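OR486 (Synthetic construct, PDB 4R80) is of unknown function but was designed de novo as a beta-sheet protein with the cystatin fold, one helix packed on an antiparallel sheet. Local coordinates at residues K27-R32 with E43-E48; Q36-R41 with V59-N64; I55-E60 with K69-T74. All blocks are in the same frame, centred on the assembly; numbering follows the deposited sequence.

Contact 1. Residues K27-R32 with E43-E48; sequences KVQVRR and ELEITE
The carbonyl oxygen of Glu43 takes two backbone N-H groups from the neighbouring strand: Arg31 N at 2.8 Å from Glu43 O and, more weakly, Arg32 N at 3.5 Å from the same oxygen. Two consecutive residues thus face a single one, a classic beta bulge in the hairpin of strands 28-36 and 39-48, the first hairpin of this designed cystatin fold. Glu43 N closes the bulge by donating to Arg32 O at 2.9 Å. Beyond it the antiparallel pairing resumes one residue out of step, with Glu45 N bonded to Gln29 O and a long, weak return bond from Gln29 N to Glu45 O.

On one face Leu44 turns its CD2 methyl between two valines, meeting Val28 CG1 at 3.5 Å and Val30 CG2 at 3.6 Å. Ile46 lies beyond, its CD1 near Val28 CG2, and helix 4-22 meets this face, with Ile19 touching both Val28 and Ile46. The opposite face is charged. Arg32 runs alongside Glu43 in a salt bridge whose N-H bond from NE to OE2 is weak but straight, near the guanidinium plane. Arg31, bent at chi3 (61°) to place NE, pairs with Glu45 by charge alone, over a long 3.8 Å from its NE to Glu45 OE1; the oxygen lies well out of the guanidinium plane and no N-H points at it. The closest touch is by a methylene, Arg31 CD lying 3.1 Å from Glu45 OE1.

Contact 2. Residues Q36-R41 with V59-N64; sequences QGNTIR and VEKQGN
Three backbone hydrogen bonds, all short and nearly straight, join strands 39-48 and 51-62. Ile40 and Val59 form a hydrogen-bonded antiparallel pair, with Ile40 N to Val59 O and Val59 N to Ile40 O both 2.7 Å; Lys61 N donates to Asn38 O at 2.8 Å with an angle of 174°. Between these rungs, Thr39 and Glu60 face each other as a non-hydrogen-bonded pair whose side chains make a bond of their own. Thr39 OG1 donates to Glu60 OE1 at a modelled 2.4 Å, a value too short to be taken literally at this resolution. Glu60 has a bend at chi2 (64°), which brings CD close to Asn38 O, with OE1 at the hydroxyl. Its other oxygen, OE2, lies beside Asn38 CB.

Farther out, Asn38 and Lys61 cross, with Lys61 CD near Asn38 OD1, while the chain of Lys61 leads its amine away to bond Gly63 O at 2.8 Å. Within 36-41, Arg41 NH1 bonds Gln36 OE1 in the guanidinium plane. Ile40 and Val59 stand on the other face from Thr39 and Glu60, buried against Ala11 of helix 4-22; Val59 also reaches Ala15. Gln36 to Thr39 form a type II' turn, with Gly37 at positive phi, that links strands 28-36 and 39-48; the contact itself is the antiparallel pairing of the hairpin 39-48/51-62, the middle pair of strands in the cystatin-fold sheet.

Contact 3. Residues I55-E60 with K69-T74; sequences ITVEVE and KRITET
Strands 55-60 and 69-74 run antiparallel at 174°, their axes 4.6 Å apart, and alternate hydrogen-bonded pairs (Thr56 with Thr72, Glu58 with Arg70) with non-hydrogen-bonded ones (Ile55 with Glu73, Val57 with Ile71). Thr56 and Thr72 exchange two bonds, the shorter from Thr72 N to Thr56 O at 2.8 Å. That Thr56 oxygen also accepts from a water at 2.6 Å, and the water is hydrogen-bonded to Thr72 OG1, so it ties the hydroxyl of one strand to the carbonyl of the other. At Glu58 the pairing bulges: Glu58 N donates to Arg70 O and Glu58 O accepts from Lys69 N, so Lys69 and Arg70 both face one residue in a classic beta bulge.

On the face of the threonines, Glu58 CG stands anti to its carbonyl carbon (chi1 -61°), and the extended chain beyond it runs alongside Arg70, pointing the same way. The carboxylate and guanidinium planes are 39° apart and the ion pair is long, Glu58 OE1 to Arg70 NE 3.8 Å, with OE1 closer still to the methylene Arg70 CD. Glu58 OE2 has a second, weak pairing with Arg41. On the other face, Glu73 runs alongside Ile55, its CG 3.5 Å from Ile55 CG1, while Ile55 CG2 and Val57 CG2 make looser contacts with Ile71.

The apolar residues of this face meet helix 4-22: Ile55 packs on Ile19, Val57 on Ala15 and Ile71 on Lys18. Strand 39-48 flanks strand 51-62 across the sheet from strand 65-76, with Ile55 touching Ile46 and Val57 touching both Val42 and Leu44.

Overall arrangement
The three contacts join successive hairpins of one four-stranded antiparallel sheet. Contacts 1 and 2 share strand 39-48 but lie about 21 Å apart between centres, on opposite sides of the chain's centre; contacts 2 and 3 share Val59 and Glu60 on strand 51-62. Contacts 1 and 3 each involve an outer strand, are largely surface contacts, and contain a classic bulge and arginine-glutamate pairing, two pairs in contact 1 and one long pair in contact 3. Contact 2, between the two inner strands, is partly buried, has a threonine-glutamate bond and shows no bulge. Contacts 1 and 3 meet directly, Leu44 CD1 lying 3.4 Å from Val57 CG1 in the apolar layer beneath helix 4-22.

Contact 1. Residues K27-R32 with E43-E48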
loop_
_atom_site.group_PDB
_atom_site.type_symbol
_atom_site.label_atom_id
_atom_site.label_comp_id
_atom_site.label_asym_id
_atom_site.label_seq_id
_atom_site.Cartn_x
_atom_site.Cartn_y
_atom_site.Cartn_z
ATOM N N LYS A 27 -4.099 -8.756 9.720
ATOM C CA LYS A 27 -2.897 -8.011 10.077
ATOM C C LYS A 27 -2.074 -7.706 8.832
ATOM O O LYS A 27 -1.632 -8.614 8.132
ATOM C CB LYS A 27 -2.061 -8.751 11.127
ATOM C CG LYS A 27 -2.483 -8.490 12.578
ATOM C CD LYS A 27 -3.946 -8.793 12.844
ATOM C CE LYS A 27 -4.381 -8.240 14.188
ATOM N NZ LYS A 27 -5.806 -8.565 14.487
ATOM N N VAL A 28 -1.865 -6.421 8.573
ATOM C CA VAL A 28 -1.221 -5.979 7.344
ATOM C C VAL A 28 0.156 -5.385 7.620
ATOM O O VAL A 28 0.289 -4.440 8.396
ATOM C CB VAL A 28 -2.074 -4.922 6.624
ATOM C CG1 VAL A 28 -1.412 -4.519 5.324
ATOM C CG2 VAL A 28 -3.478 -5.453 6.370
ATOM N N GLN A 29 1.178 -5.946 6.981
ATOM C CA GLN A 29 2.530 -5.414 7.109
ATOM C C GLN A 29 3.015 -4.833 5.782
ATOM O O GLN A 29 2.742 -5.378 4.714
ATOM C CB GLN A 29 3.496 -6.493 7.613
ATOM C CG GLN A 29 3.803 -7.592 6.605
ATOM C CD GLN A 29 5.154 -8.243 6.837
ATOM O OE1 GLN A 29 5.906 -7.841 7.725
ATOM N NE2 GLN A 29 5.469 -9.252 6.033
ATOM N N VAL A 30 3.724 -3.712 5.863
ATOM C CA VAL A 30 4.292 -3.073 4.683
ATOM C C VAL A 30 5.750 -3.479 4.535
ATOM O O VAL A 30 6.543 -3.317 5.461
ATOM C CB VAL A 30 4.204 -1.539 4.774
ATOM C CG1 VAL A 30 4.818 -0.898 3.539
ATOM C CG2 VAL A 30 2.758 -1.100 4.943
ATOM N N ARG A 31 6.105 -4.003 3.366
ATOM C CA ARG A 31 7.448 -4.531 3.163
ATOM C C ARG A 31 8.366 -3.583 2.402
ATOM O O ARG A 31 9.578 -3.590 2.613
ATOM C CB ARG A 31 7.397 -5.885 2.455
ATOM C CG ARG A 31 6.748 -6.982 3.275
ATOM C CD ARG A 31 6.991 -8.342 2.648
ATOM N NE ARG A 31 8.414 -8.664 2.562
ATOM C CZ ARG A 31 9.112 -9.232 3.540
ATOM N NH1 ARG A 31 8.522 -9.544 4.687
ATOM N NH2 ARG A 31 10.403 -9.489 3.374
ATOM N N ARG A 32 7.795 -2.773 1.519
ATOM C CA ARG A 32 8.603 -1.827 0.760
ATOM C C ARG A 32 7.788 -0.654 0.235
ATOM O O ARG A 32 6.661 -0.818 -0.232
ATOM C CB ARG A 32 9.338 -2.524 -0.388
ATOM C CG ARG A 32 10.573 -1.772 -0.862
ATOM C CD ARG A 32 11.300 -2.523 -1.963
ATOM N NE ARG A 32 10.806 -2.172 -3.289
ATOM C CZ ARG A 32 11.341 -1.227 -4.056
ATOM N NH1 ARG A 32 12.390 -0.539 -3.628
ATOM N NH2 ARG A 32 10.829 -0.972 -5.252
ATOM N N GLU A 43 4.273 -1.989 -1.266
ATOM C CA GLU A 43 4.126 -3.437 -1.254
ATOM C C GLU A 43 3.733 -3.907 0.142
ATOM O O GLU A 43 4.425 -3.622 1.119
ATOM C CB GLU A 43 5.444 -4.085 -1.676
ATOM C CG GLU A 43 5.887 -3.696 -3.078
ATOM C CD GLU A 43 7.253 -4.244 -3.435
ATOM O OE1 GLU A 43 7.626 -5.314 -2.910
ATOM O OE2 GLU A 43 7.965 -3.591 -4.228
ATOM N N LEU A 44 2.621 -4.632 0.234
ATOM C CA LEU A 44 2.140 -5.126 1.518
ATOM C C LEU A 44 1.897 -6.626 1.443
ATOM O O LEU A 44 1.636 -7.173 0.372
ATOM C CB LEU A 44 0.852 -4.407 1.939
ATOM C CG LEU A 44 0.848 -2.877 1.894
ATOM C CD1 LEU A 44 0.396 -2.426 0.532
ATOM C CD2 LEU A 44 -0.056 -2.287 2.960
ATOM N N GLU A 45 1.983 -7.289 2.598
ATOM C CA GLU A 45 1.771 -8.727 2.676
ATOM C C GLU A 45 0.770 -9.081 3.771
ATOM O O GLU A 45 0.835 -8.562 4.881
ATOM C CB GLU A 45 3.100 -9.448 2.928
ATOM C CG GLU A 45 2.987 -10.968 2.988
ATOM C CD GLU A 45 4.336 -11.658 3.027
ATOM O OE1 GLU A 45 5.357 -10.972 2.831
ATOM O OE2 GLU A 45 4.376 -12.884 3.253
ATOM N N ILE A 46 -0.159 -9.977 3.439
ATOM C CA ILE A 46 -1.127 -10.498 4.398
ATOM C C ILE A 46 -0.934 -12.002 4.587
ATOM O O ILE A 46 -0.786 -12.744 3.617
ATOM C CB ILE A 46 -2.578 -10.217 3.948
ATOM C CG1 ILE A 46 -2.816 -8.712 3.807
ATOM C CG2 ILE A 46 -3.581 -10.801 4.930
ATOM C CD1 ILE A 46 -4.247 -8.353 3.489
ATOM N N THR A 47 -0.939 -12.448 5.842
ATOM C CA THR A 47 -0.796 -13.867 6.148
ATOM C C THR A 47 -1.850 -14.300 7.159
ATOM O O THR A 47 -1.706 -14.102 8.363
ATOM C CB THR A 47 0.606 -14.208 6.699
ATOM O OG1 THR A 47 1.596 -13.890 5.715
ATOM C CG2 THR A 47 0.700 -15.692 7.039
ATOM N N GLU A 48 -2.929 -14.891 6.645
ATOM C CA GLU A 48 -4.052 -15.312 7.470
ATOM C C GLU A 48 -4.727 -16.548 6.882
ATOM O O GLU A 48 -4.779 -16.713 5.661
ATOM C CB GLU A 48 -5.079 -14.190 7.635
ATOM C CG GLU A 48 -5.717 -13.734 6.335
ATOM C CD GLU A 48 -6.666 -12.566 6.529
ATOM O OE1 GLU A 48 -6.879 -12.160 7.690
ATOM O OE2 GLU A 48 -7.193 -12.051 5.520
#

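Contact 2. Residues Q36-R41 with V59-N64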
loop_
_atom_site.group_PDB
_atom_site.type_symbol
_atom_site.label_atom_id
_atom_site.label_comp_id
_atom_site.label_asym_id
_atom_site.label_seq_id
_atom_site.Cartn_x
_atom_site.Cartn_y
_atom_site.Cartn_z
ATOM N N GLN A 36 8.433 7.026 -7.449
ATOM C CA GLN A 36 8.849 7.321 -8.812
ATOM C C GLN A 36 8.056 8.520 -9.321
ATOM O O GLN A 36 6.942 8.372 -9.821
ATOM C CB GLN A 36 8.606 6.110 -9.715
ATOM C CG GLN A 36 9.070 6.294 -11.148
ATOM C CD GLN A 36 8.582 5.192 -12.068
ATOM O OE1 GLN A 36 7.761 4.361 -11.679
ATOM N NE2 GLN A 36 9.085 5.181 -13.298
ATOM N N GLY A 37 8.633 9.709 -9.178
ATOM C CA GLY A 37 7.957 10.935 -9.563
ATOM C C GLY A 37 6.871 11.280 -8.563
ATOM O O GLY A 37 7.144 11.425 -7.375
ATOM N N ASN A 38 5.638 11.409 -9.040
ATOM C CA ASN A 38 4.505 11.650 -8.153
ATOM C C ASN A 38 3.743 10.361 -7.861
ATOM O O ASN A 38 2.655 10.383 -7.286
ATOM C CB ASN A 38 3.568 12.713 -8.730
ATOM C CG ASN A 38 4.202 14.091 -8.765
ATOM O OD1 ASN A 38 5.019 14.433 -7.911
ATOM N ND2 ASN A 38 3.822 14.891 -9.755
ATOM N N THR A 39 4.323 9.238 -8.274
ATOM C CA THR A 39 3.713 7.934 -8.053
ATOM C C THR A 39 4.511 7.139 -7.025
ATOM O O THR A 39 5.723 6.982 -7.158
ATOM C CB THR A 39 3.637 7.128 -9.363
ATOM O OG1 THR A 39 2.736 7.773 -10.273
ATOM C CG2 THR A 39 3.161 5.708 -9.098
ATOM N N ILE A 40 3.828 6.641 -6.000
ATOM C CA ILE A 40 4.481 5.824 -4.984
ATOM C C ILE A 40 3.900 4.412 -4.929
ATOM O O ILE A 40 2.685 4.224 -4.862
ATOM C CB ILE A 40 4.409 6.485 -3.592
ATOM C CG1 ILE A 40 4.862 7.944 -3.679
ATOM C CG2 ILE A 40 5.279 5.735 -2.598
ATOM C CD1 ILE A 40 5.090 8.603 -2.340
ATOM N N ARG A 41 4.786 3.423 -4.953
ATOM C CA ARG A 41 4.386 2.023 -4.945
ATOM C C ARG A 41 4.620 1.396 -3.577
ATOM O O ARG A 41 5.745 1.365 -3.082
ATOM C CB ARG A 41 5.135 1.239 -6.024
ATOM C CG ARG A 41 4.752 1.615 -7.446
ATOM C CD ARG A 41 5.508 0.774 -8.460
ATOM N NE ARG A 41 5.077 1.042 -9.829
ATOM C CZ ARG A 41 5.627 1.956 -10.620
ATOM N NH1 ARG A 41 6.635 2.697 -10.180
ATOM N NH2 ARG A 41 5.169 2.132 -11.853
ATOM N N VAL A 59 -0.003 4.540 -5.203
ATOM C CA VAL A 59 -0.558 5.782 -4.678
ATOM C C VAL A 59 -0.052 6.960 -5.500
ATOM O O VAL A 59 1.141 7.067 -5.786
ATOM C CB VAL A 59 -0.166 5.990 -3.203
ATOM C CG1 VAL A 59 -0.819 7.246 -2.650
ATOM C CG2 VAL A 59 -0.549 4.768 -2.375
ATOM N N GLU A 60 -0.973 7.843 -5.896
ATOM C CA GLU A 60 -0.616 9.007 -6.699
ATOM C C GLU A 60 -0.756 10.325 -5.942
ATOM O O GLU A 60 -1.766 10.575 -5.285
ATOM C CB GLU A 60 -1.448 9.046 -7.981
ATOM C CG GLU A 60 -1.102 10.198 -8.912
ATOM C CD GLU A 60 0.318 10.119 -9.455
ATOM O OE1 GLU A 60 0.865 9.000 -9.552
ATOM O OE2 GLU A 60 0.888 11.180 -9.787
ATOM N N LYS A 61 0.269 11.172 -6.050
ATOM C CA LYS A 61 0.239 12.510 -5.473
ATOM C C LYS A 61 -0.232 13.536 -6.497
ATOM O O LYS A 61 0.441 13.776 -7.501
ATOM C CB LYS A 61 1.634 12.901 -4.970
ATOM C CG LYS A 61 1.799 14.383 -4.659
ATOM C CD LYS A 61 3.254 14.729 -4.355
ATOM C CE LYS A 61 3.437 16.217 -4.070
ATOM N NZ LYS A 61 2.637 16.670 -2.903
ATOM N N GLN A 62 -1.387 14.135 -6.240
ATOM C CA GLN A 62 -1.944 15.152 -7.126
ATOM C C GLN A 62 -2.102 16.452 -6.352
ATOM O O GLN A 62 -3.052 16.616 -5.587
ATOM C CB GLN A 62 -3.288 14.706 -7.703
ATOM C CG GLN A 62 -3.927 15.715 -8.651
ATOM C CD GLN A 62 -3.179 15.851 -9.967
ATOM O OE1 GLN A 62 -3.529 15.213 -10.960
ATOM N NE2 GLN A 62 -2.148 16.691 -9.984
ATOM N N GLY A 63 -1.162 17.371 -6.548
ATOM C CA GLY A 63 -1.112 18.583 -5.752
ATOM C C GLY A 63 -0.583 18.235 -4.375
ATOM O O GLY A 63 0.629 18.184 -4.163
ATOM N N ASN A 64 -1.490 17.988 -3.436
ATOM C CA ASN A 64 -1.096 17.500 -2.119
ATOM C C ASN A 64 -2.043 16.428 -1.585
ATOM O O ASN A 64 -2.083 16.163 -0.383
ATOM C CB ASN A 64 -0.975 18.642 -1.113
ATOM C CG ASN A 64 -0.063 18.293 0.047
ATOM O OD1 ASN A 64 0.916 17.566 -0.118
ATOM N ND2 ASN A 64 -0.401 18.777 1.232
#

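Contact 3. Residues I55-E60 with K69-T74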
loop_
_atom_site.group_PDB
_atom_site.type_symbol
_atom_site.label_atom_id
_atom_site.label_comp_id
_atom_site.label_asym_id
_atom_site.label_seq_id
_atom_site.Cartn_x
_atom_site.Cartn_y
_atom_site.Cartn_z
ATOM N N ILE A 55 0.423 -7.871 -1.895
ATOM C CA ILE A 55 -0.350 -6.743 -2.396
ATOM C C ILE A 55 0.534 -5.577 -2.821
ATOM O O ILE A 55 1.414 -5.146 -2.075
ATOM C CB ILE A 55 -1.338 -6.232 -1.329
ATOM C CG1 ILE A 55 -2.150 -7.394 -0.752
ATOM C CG2 ILE A 55 -2.242 -5.154 -1.909
ATOM C CD1 ILE A 55 -3.214 -6.967 0.232
ATOM N N THR A 56 0.302 -5.083 -4.032
ATOM C CA THR A 56 0.967 -3.882 -4.519
ATOM C C THR A 56 -0.060 -2.791 -4.800
ATOM O O THR A 56 -0.936 -2.958 -5.647
ATOM C CB THR A 56 1.769 -4.163 -5.801
ATOM O OG1 THR A 56 2.791 -5.130 -5.530
ATOM C CG2 THR A 56 2.410 -2.884 -6.318
ATOM N N VAL A 57 0.041 -1.681 -4.077
ATOM C CA VAL A 57 -0.857 -0.548 -4.285
ATOM C C VAL A 57 -0.114 0.693 -4.775
ATOM O O VAL A 57 0.855 1.139 -4.160
ATOM C CB VAL A 57 -1.657 -0.218 -3.016
ATOM C CG1 VAL A 57 -0.756 -0.276 -1.827
ATOM C CG2 VAL A 57 -2.310 1.151 -3.132
ATOM N N GLU A 58 -0.566 1.233 -5.903
ATOM C CA GLU A 58 -0.004 2.458 -6.456
ATOM C C GLU A 58 -0.724 3.707 -5.948
ATOM O O GLU A 58 -1.908 3.903 -6.217
ATOM C CB GLU A 58 -0.025 2.416 -7.982
ATOM C CG GLU A 58 0.780 1.275 -8.567
ATOM C CD GLU A 58 0.746 1.259 -10.080
ATOM O OE1 GLU A 58 0.060 2.121 -10.669
ATOM O OE2 GLU A 58 1.404 0.384 -10.679
ATOM N N VAL A 59 -0.003 4.540 -5.203
ATOM C CA VAL A 59 -0.558 5.782 -4.678
ATOM C C VAL A 59 -0.052 6.960 -5.500
ATOM O O VAL A 59 1.141 7.067 -5.786
ATOM C CB VAL A 59 -0.166 5.990 -3.203
ATOM C CG1 VAL A 59 -0.819 7.246 -2.650
ATOM C CG2 VAL A 59 -0.549 4.768 -2.375
ATOM N N GLU A 60 -0.973 7.843 -5.896
ATOM C CA GLU A 60 -0.616 9.007 -6.699
ATOM C C GLU A 60 -0.756 10.325 -5.942
ATOM O O GLU A 60 -1.766 10.575 -5.285
ATOM C CB GLU A 60 -1.448 9.046 -7.981
ATOM C CG GLU A 60 -1.102 10.198 -8.912
ATOM C CD GLU A 60 0.318 10.119 -9.455
ATOM O OE1 GLU A 60 0.865 9.000 -9.552
ATOM O OE2 GLU A 60 0.888 11.180 -9.787
ATOM N N LYS A 69 -4.602 4.526 -6.885
ATOM C CA LYS A 69 -4.996 4.462 -8.288
ATOM C C LYS A 69 -5.023 3.031 -8.817
ATOM O O LYS A 69 -5.814 2.708 -9.704
ATOM C CB LYS A 69 -4.079 5.335 -9.154
ATOM C CG LYS A 69 -4.365 6.828 -9.052
ATOM C CD LYS A 69 -5.598 7.225 -9.855
ATOM C CE LYS A 69 -5.250 7.493 -11.314
ATOM N NZ LYS A 69 -6.440 7.912 -12.112
ATOM N N ARG A 70 -4.171 2.173 -8.264
ATOM C CA ARG A 70 -4.099 0.778 -8.699
ATOM C C ARG A 70 -3.775 -0.175 -7.546
ATOM O O ARG A 70 -2.893 0.096 -6.731
ATOM C CB ARG A 70 -3.080 0.613 -9.833
ATOM C CG ARG A 70 -3.540 1.162 -11.181
ATOM C CD ARG A 70 -2.487 0.968 -12.256
ATOM N NE ARG A 70 -2.170 -0.442 -12.459
ATOM C CZ ARG A 70 -2.679 -1.191 -13.433
ATOM N NH1 ARG A 70 -3.529 -0.663 -14.303
ATOM N NH2 ARG A 70 -2.331 -2.466 -13.538
ATOM N N ILE A 71 -4.500 -1.288 -7.486
ATOM C CA ILE A 71 -4.276 -2.312 -6.468
ATOM C C ILE A 71 -4.132 -3.690 -7.105
ATOM O O ILE A 71 -5.007 -4.131 -7.849
ATOM C CB ILE A 71 -5.439 -2.367 -5.458
ATOM C CG1 ILE A 71 -5.655 -1.003 -4.804
ATOM C CG2 ILE A 71 -5.180 -3.433 -4.403
ATOM C CD1 ILE A 71 -6.820 -0.969 -3.846
ATOM N N THR A 72 -3.026 -4.368 -6.811
ATOM C CA THR A 72 -2.792 -5.703 -7.353
ATOM C C THR A 72 -2.566 -6.750 -6.262
ATOM O O THR A 72 -1.637 -6.638 -5.462
ATOM C CB THR A 72 -1.589 -5.714 -8.316
ATOM O OG1 THR A 72 -1.826 -4.797 -9.393
ATOM C CG2 THR A 72 -1.370 -7.108 -8.884
ATOM N N GLU A 73 -3.427 -7.764 -6.234
ATOM C CA GLU A 73 -3.326 -8.842 -5.252
ATOM C C GLU A 73 -3.058 -10.202 -5.887
ATOM O O GLU A 73 -3.607 -10.535 -6.932
ATOM C CB GLU A 73 -4.572 -8.918 -4.365
ATOM C CG GLU A 73 -4.604 -7.895 -3.248
ATOM C CD GLU A 73 -5.808 -8.060 -2.342
ATOM O OE1 GLU A 73 -6.590 -7.097 -2.204
ATOM O OE2 GLU A 73 -5.961 -9.151 -1.749
ATOM N N THR A 74 -2.201 -10.985 -5.236
ATOM C CA THR A 74 -1.908 -12.347 -5.659
ATOM C C THR A 74 -1.937 -13.273 -4.450
ATOM O O THR A 74 -1.218 -13.054 -3.474
ATOM C CB THR A 74 -0.538 -12.452 -6.346
ATOM O OG1 THR A 74 0.472 -11.906 -5.488
ATOM C CG2 THR A 74 -0.542 -11.694 -7.660
HETATM O O HOH W 1 -0.888 -2.301 -8.141
#